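Local atomic coordinates of Non-structural protein 5 (Modoc virus, PDB entry 2WA1), a protein that is the methyltransferase domain of a flavivirus replication protein and probably methylates the RNA cap, using S-adenosylmethionine as methyl donor. Residues A[12-17]-A[241-246]; A[68-73]-A[219-224]. The protein carries 4 engineered substitutions. All coordinates share one frame; numbering follows the deposited sequence.

Interaction 1 (A[12-17]-A[241-246]); sequences SSAPTL and GNVTAV
No ring or side-chain amide enters the contact of Ala14 with Thr244; the flat group whose faces matter is the peptide carbonyl of Gly241, which orients the threonine. Thr244 OG1 stands above the plane of that carbonyl, 47° out of it and with a C=O···OG1 angle of 106°, while Ala245 N approaches from the same face in the ordinary helical bond. Gly241 O therefore takes two donors, Thr244 OG1 at 3.1 Å and Ala245 N also at 3.1 Å; Met240 O is at most a weak second partner of Thr244 OG1. With the hydroxyl wedged between backbone N and carbonyl carbon (chi1 65°) and turned back on its own helix, the methyl branch is presented to the facing helix.

That methyl does most of the touching. Thr244 CG2 meets Ala14 CB at 3.6 Å and lies 3.8 Å from Ala14 CA, so it rests against the backbone as well as the methyl. The small alanine explains how the two backbones can close to 5.3 Å between Ala14 CA and Thr244 CA. To one side Ala14 CB also faces Val243 CG1 at 4.2 Å, and Leu202 of helix 199-212 touches both Ala14 and Val243. A turn later Leu17 comes across Thr244 at a slant, Leu17 CD1 ending 4.2 Å from Thr244 CB; the leucine also reaches Ser247 and Arg248. No hydrogen bond crosses, and only 156 Å² is buried.

The geometry is that of close helix-helix packing at a small residue, Ala14, flanked by larger aliphatic side chains: the first turn of helix 14-26 docks on helix 239-254, joining the N-terminal and C-terminal helical additions that flank the Rossmann-like core in flaviviral NS5 methyltransferases.

Interaction 2 (A[68-73]-A[219-224]); sequences TAKLAW and VPLSRN
Lys70 on helix 66-76 faces Leu221 in a type I turn, with 6.6 Å between Lys70 CA and Leu221 CA, and the turn is closed by Ser222 N bonding Val219 O at 3.0 Å. Val219 to Ser222, the four residues of the turn, sit against one side of the helix. Pro220 lies over a face of Trp73 in a CH-pi contact: Pro220 CD is 3.5 Å from the centroid of the six-membered ring of Trp73, only 19° off its normal. Val219 extends this cover, Val219 CG1 lying 3.9 Å from Trp73 CE3 and also touching Lys70 CG. The indole arrives there because Trp73 CG is turned anti to the backbone N (chi1 -172°).

Leu221 spreads its two branches along one side of the helix, between Ala69 and Trp73. Leu221 CD2 presses on Ala69 CB at 3.5 Å, whereas Leu221 CD1 approaches Trp73 CD1 at 3.8 Å, obliquely to the ring. Lys70 bends at chi3 (75°), bringing Lys70 CE to 3.7 Å from Ser222 OG. The polar ends converge on Glu228, whose OE2 forms a salt bridge with Lys70 NZ and accepts a hydrogen bond from Ser222 OG; Tyr230 OH also bonds Lys70 NZ.

This fits an FtsJ-like methyltransferase, in which Lys70 and Glu228 probably belong to the Lys-Asp-Lys-Glu tetrad of RNA 2'-O-methyltransferases.

Interactions 1 and 2 share no helix or strand and do not touch: their centres lie 20 Å apart, with nearest atoms about 7 Å from each other. Interaction 2 sits closer to the middle of the chain, 10 Å from its centre against 18 Å for interaction 1, and buries more than twice the surface. Both are partly buried. The outer contact joins two helices mainly through methyl and other aliphatic contacts; the inner one pairs a helix with the loop between strands 215-217 and 229-232, mixing aromatic packing with a neighbouring charged site. Along the chain, interaction 2 is nested within the loop that interaction 1 closes.

Interaction 1 (A[12-17]-A[241-246])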
loop_
_atom_site.group_PDB
_atom_site.type_symbol
_atom_site.label_atom_id
_atom_site.label_comp_id
_atom_site.label_asym_id
_atom_site.label_seq_id
_atom_site.Cartn_x
_atom_site.Cartn_y
_atom_site.Cartn_z
ATOM N N SER A 12 18.616 -13.065 0.920
ATOM C CA SER A 12 19.962 -13.167 0.343
ATOM C C SER A 12 20.300 -11.994 -0.586
ATOM O O SER A 12 21.442 -11.533 -0.601
ATOM C CB SER A 12 20.157 -14.496 -0.388
ATOM O OG SER A 12 19.061 -14.761 -1.241
ATOM N N SER A 13 19.309 -11.509 -1.329
ATOM C CA SER A 13 19.542 -10.570 -2.416
ATOM C C SER A 13 18.720 -9.275 -2.272
ATOM O O SER A 13 19.243 -8.154 -2.461
ATOM C CB SER A 13 19.246 -11.289 -3.727
ATOM O OG SER A 13 19.238 -10.430 -4.837
ATOM N N ALA A 14 17.445 -9.425 -1.891
ATOM C CA ALA A 14 16.490 -8.312 -1.908
ATOM C C ALA A 14 16.843 -7.149 -0.980
ATOM O O ALA A 14 16.753 -5.988 -1.399
ATOM C CB ALA A 14 15.053 -8.809 -1.662
ATOM N N PRO A 15 17.236 -7.436 0.286
ATOM C CA PRO A 15 17.679 -6.328 1.146
ATOM C C PRO A 15 18.895 -5.544 0.582
ATOM O O PRO A 15 18.901 -4.316 0.659
ATOM C CB PRO A 15 18.016 -7.025 2.470
ATOM C CG PRO A 15 17.138 -8.300 2.447
ATOM C CD PRO A 15 17.252 -8.727 1.012
ATOM N N THR A 16 19.880 -6.239 0.008
ATOM C CA THR A 16 21.046 -5.564 -0.601
ATOM C C THR A 16 20.639 -4.586 -1.715
ATOM O O THR A 16 21.058 -3.437 -1.694
ATOM C CB THR A 16 22.110 -6.569 -1.106
ATOM O OG1 THR A 16 22.591 -7.314 0.007
ATOM C CG2 THR A 16 23.346 -5.851 -1.723
ATOM N N LEU A 17 19.836 -5.065 -2.678
ATOM C CA LEU A 17 19.434 -4.278 -3.837
ATOM C C LEU A 17 18.591 -3.069 -3.452
ATOM O O LEU A 17 18.778 -1.984 -3.996
ATOM C CB LEU A 17 18.682 -5.147 -4.848
ATOM C CG LEU A 17 19.490 -6.239 -5.546
ATOM C CD1 LEU A 17 18.529 -7.197 -6.194
ATOM C CD2 LEU A 17 20.445 -5.628 -6.589
ATOM N N GLY A 241 10.889 -12.644 -5.774
ATOM C CA GLY A 241 11.241 -12.371 -7.157
ATOM C C GLY A 241 10.709 -11.042 -7.678
ATOM O O GLY A 241 11.342 -10.394 -8.508
ATOM N N ASN A 242 9.519 -10.643 -7.224
ATOM C CA ASN A 242 8.942 -9.379 -7.667
ATOM C C ASN A 242 9.600 -8.153 -7.020
ATOM O O ASN A 242 9.764 -7.108 -7.649
ATOM C CB ASN A 242 7.443 -9.355 -7.399
ATOM C CG ASN A 242 6.683 -8.970 -8.617
ATOM O OD1 ASN A 242 6.382 -7.791 -8.846
ATOM N ND2 ASN A 242 6.402 -9.960 -9.452
ATOM N N VAL A 243 9.918 -8.287 -5.747
ATOM C CA VAL A 243 10.651 -7.255 -5.013
ATOM C C VAL A 243 11.994 -6.973 -5.679
ATOM O O VAL A 243 12.342 -5.810 -5.911
ATOM C CB VAL A 243 10.843 -7.634 -3.542
ATOM C CG1 VAL A 243 11.678 -6.575 -2.835
ATOM C CG2 VAL A 243 9.463 -7.719 -2.841
ATOM N N THR A 244 12.723 -8.038 -6.001
ATOM C CA THR A 244 14.055 -7.893 -6.575
ATOM C C THR A 244 13.933 -7.342 -7.988
ATOM O O THR A 244 14.748 -6.514 -8.385
ATOM C CB THR A 244 14.894 -9.198 -6.558
ATOM O OG1 THR A 244 14.278 -10.180 -7.402
ATOM C CG2 THR A 244 15.043 -9.742 -5.160
ATOM N N ALA A 245 12.904 -7.763 -8.737
ATOM C CA ALA A 245 12.707 -7.226 -10.091
ATOM C C ALA A 245 12.468 -5.741 -10.031
ATOM O O ALA A 245 13.000 -5.001 -10.858
ATOM C CB ALA A 245 11.564 -7.937 -10.857
ATOM N N VAL A 246 11.676 -5.296 -9.048
ATOM C CA VAL A 246 11.409 -3.870 -8.852
ATOM C C VAL A 246 12.686 -3.105 -8.479
ATOM O O VAL A 246 12.971 -2.069 -9.083
ATOM C CB VAL A 246 10.280 -3.593 -7.811
ATOM C CG1 VAL A 246 10.278 -2.114 -7.368
ATOM C CG2 VAL A 246 8.927 -3.954 -8.388
#

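Interaction 2 (A[68-73]-A[219-224])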
loop_
_atom_site.group_PDB
_atom_site.type_symbol
_atom_site.label_atom_id
_atom_site.label_comp_id
_atom_site.label_asym_id
_atom_site.label_seq_id
_atom_site.Cartn_x
_atom_site.Cartn_y
_atom_site.Cartn_z
ATOM N N THR A 68 -6.201 7.703 -6.060
ATOM C CA THR A 68 -7.318 7.100 -6.805
ATOM C C THR A 68 -6.827 6.308 -7.999
ATOM O O THR A 68 -7.237 5.164 -8.219
ATOM C CB THR A 68 -8.307 8.147 -7.363
ATOM O OG1 THR A 68 -8.838 8.944 -6.299
ATOM C CG2 THR A 68 -9.458 7.456 -8.111
ATOM N N ALA A 69 -5.958 6.938 -8.788
ATOM C CA ALA A 69 -5.433 6.298 -9.978
ATOM C C ALA A 69 -4.721 4.996 -9.661
ATOM O O ALA A 69 -4.842 4.031 -10.413
ATOM C CB ALA A 69 -4.527 7.252 -10.726
ATOM N N LYS A 70 -3.986 4.944 -8.548
ATOM C CA LYS A 70 -3.312 3.681 -8.172
ATOM C C LYS A 70 -4.292 2.569 -7.807
ATOM O O LYS A 70 -4.132 1.434 -8.245
ATOM C CB LYS A 70 -2.286 3.882 -7.040
ATOM C CG LYS A 70 -0.988 4.560 -7.527
ATOM C CD LYS A 70 -0.284 5.324 -6.407
ATOM C CE LYS A 70 0.402 4.404 -5.459
ATOM N NZ LYS A 70 0.942 5.200 -4.288
ATOM N N LEU A 71 -5.283 2.880 -6.973
ATOM C CA LEU A 71 -6.281 1.863 -6.630
ATOM C C LEU A 71 -7.065 1.414 -7.874
ATOM O O LEU A 71 -7.301 0.224 -8.064
ATOM C CB LEU A 71 -7.231 2.350 -5.553
ATOM C CG LEU A 71 -8.216 1.272 -5.054
ATOM C CD1 LEU A 71 -7.487 -0.037 -4.531
ATOM C CD2 LEU A 71 -9.113 1.896 -3.983
ATOM N N ALA A 72 -7.431 2.376 -8.721
ATOM C CA ALA A 72 -8.120 2.097 -9.978
ATOM C C ALA A 72 -7.308 1.153 -10.854
ATOM O O ALA A 72 -7.841 0.190 -11.401
ATOM C CB ALA A 72 -8.401 3.409 -10.705
ATOM N N TRP A 73 -6.001 1.406 -10.965
ATOM C CA TRP A 73 -5.129 0.522 -11.745
ATOM C C TRP A 73 -5.095 -0.905 -11.199
ATOM O O TRP A 73 -5.184 -1.849 -11.965
ATOM C CB TRP A 73 -3.710 1.116 -11.841
ATOM C CG TRP A 73 -2.824 0.389 -12.762
ATOM C CD1 TRP A 73 -2.571 0.706 -14.080
ATOM C CD2 TRP A 73 -2.067 -0.788 -12.484
ATOM N NE1 TRP A 73 -1.708 -0.196 -14.623
ATOM C CE2 TRP A 73 -1.382 -1.129 -13.675
ATOM C CE3 TRP A 73 -1.880 -1.583 -11.339
ATOM C CZ2 TRP A 73 -0.523 -2.229 -13.758
ATOM C CZ3 TRP A 73 -1.047 -2.678 -11.425
ATOM C CH2 TRP A 73 -0.365 -2.986 -12.626
ATOM N N VAL A 219 2.784 -1.046 -8.819
ATOM C CA VAL A 219 1.939 -0.212 -9.665
ATOM C C VAL A 219 2.834 0.722 -10.497
ATOM O O VAL A 219 3.649 1.425 -9.930
ATOM C CB VAL A 219 0.904 0.591 -8.814
ATOM C CG1 VAL A 219 -0.019 1.450 -9.710
ATOM C CG2 VAL A 219 0.095 -0.390 -7.923
ATOM N N PRO A 220 2.708 0.687 -11.846
ATOM C CA PRO A 220 3.561 1.535 -12.704
ATOM C C PRO A 220 3.385 3.038 -12.624
ATOM O O PRO A 220 4.237 3.780 -13.139
ATOM C CB PRO A 220 3.305 1.003 -14.131
ATOM C CG PRO A 220 1.993 0.301 -14.062
ATOM C CD PRO A 220 1.860 -0.231 -12.637
ATOM N N LEU A 221 2.310 3.481 -11.975
ATOM C CA LEU A 221 2.081 4.895 -11.701
ATOM C C LEU A 221 2.901 5.354 -10.513
ATOM O O LEU A 221 3.079 6.556 -10.322
ATOM C CB LEU A 221 0.581 5.174 -11.394
ATOM C CG LEU A 221 -0.513 5.064 -12.472
ATOM C CD1 LEU A 221 -0.436 3.764 -13.235
ATOM C CD2 LEU A 221 -1.889 5.171 -11.824
ATOM N N SER A 222 3.350 4.411 -9.677
ATOM C CA SER A 222 4.234 4.742 -8.542
ATOM C C SER A 222 5.501 5.423 -9.077
ATOM O O SER A 222 6.067 5.004 -10.078
ATOM C CB SER A 222 4.627 3.494 -7.713
ATOM O OG SER A 222 3.547 3.034 -6.889
ATOM N N ARG A 223 5.923 6.469 -8.396
ATOM C CA ARG A 223 7.147 7.165 -8.772
ATOM C C ARG A 223 8.390 6.309 -8.454
ATOM O O ARG A 223 8.326 5.434 -7.598
ATOM C CB ARG A 223 7.206 8.508 -8.070
ATOM C CG ARG A 223 6.356 9.605 -8.702
ATOM C CD ARG A 223 6.237 10.635 -7.609
ATOM N NE ARG A 223 5.528 11.852 -7.960
ATOM C CZ ARG A 223 4.845 12.563 -7.070
ATOM N NH1 ARG A 223 4.777 12.155 -5.799
ATOM N NH2 ARG A 223 4.220 13.670 -7.442
ATOM N N ASN A 224 9.495 6.559 -9.151
ATOM C CA ASN A 224 10.758 5.830 -8.927
ATOM C C ASN A 224 11.407 6.164 -7.580
ATOM O O ASN A 224 12.277 5.434 -7.098
ATOM C CB ASN A 224 11.744 6.122 -10.068
ATOM C CG ASN A 224 11.191 5.718 -11.438
ATOM O OD1 ASN A 224 10.487 4.716 -11.568
ATOM N ND2 ASN A 224 11.499 6.513 -12.457
#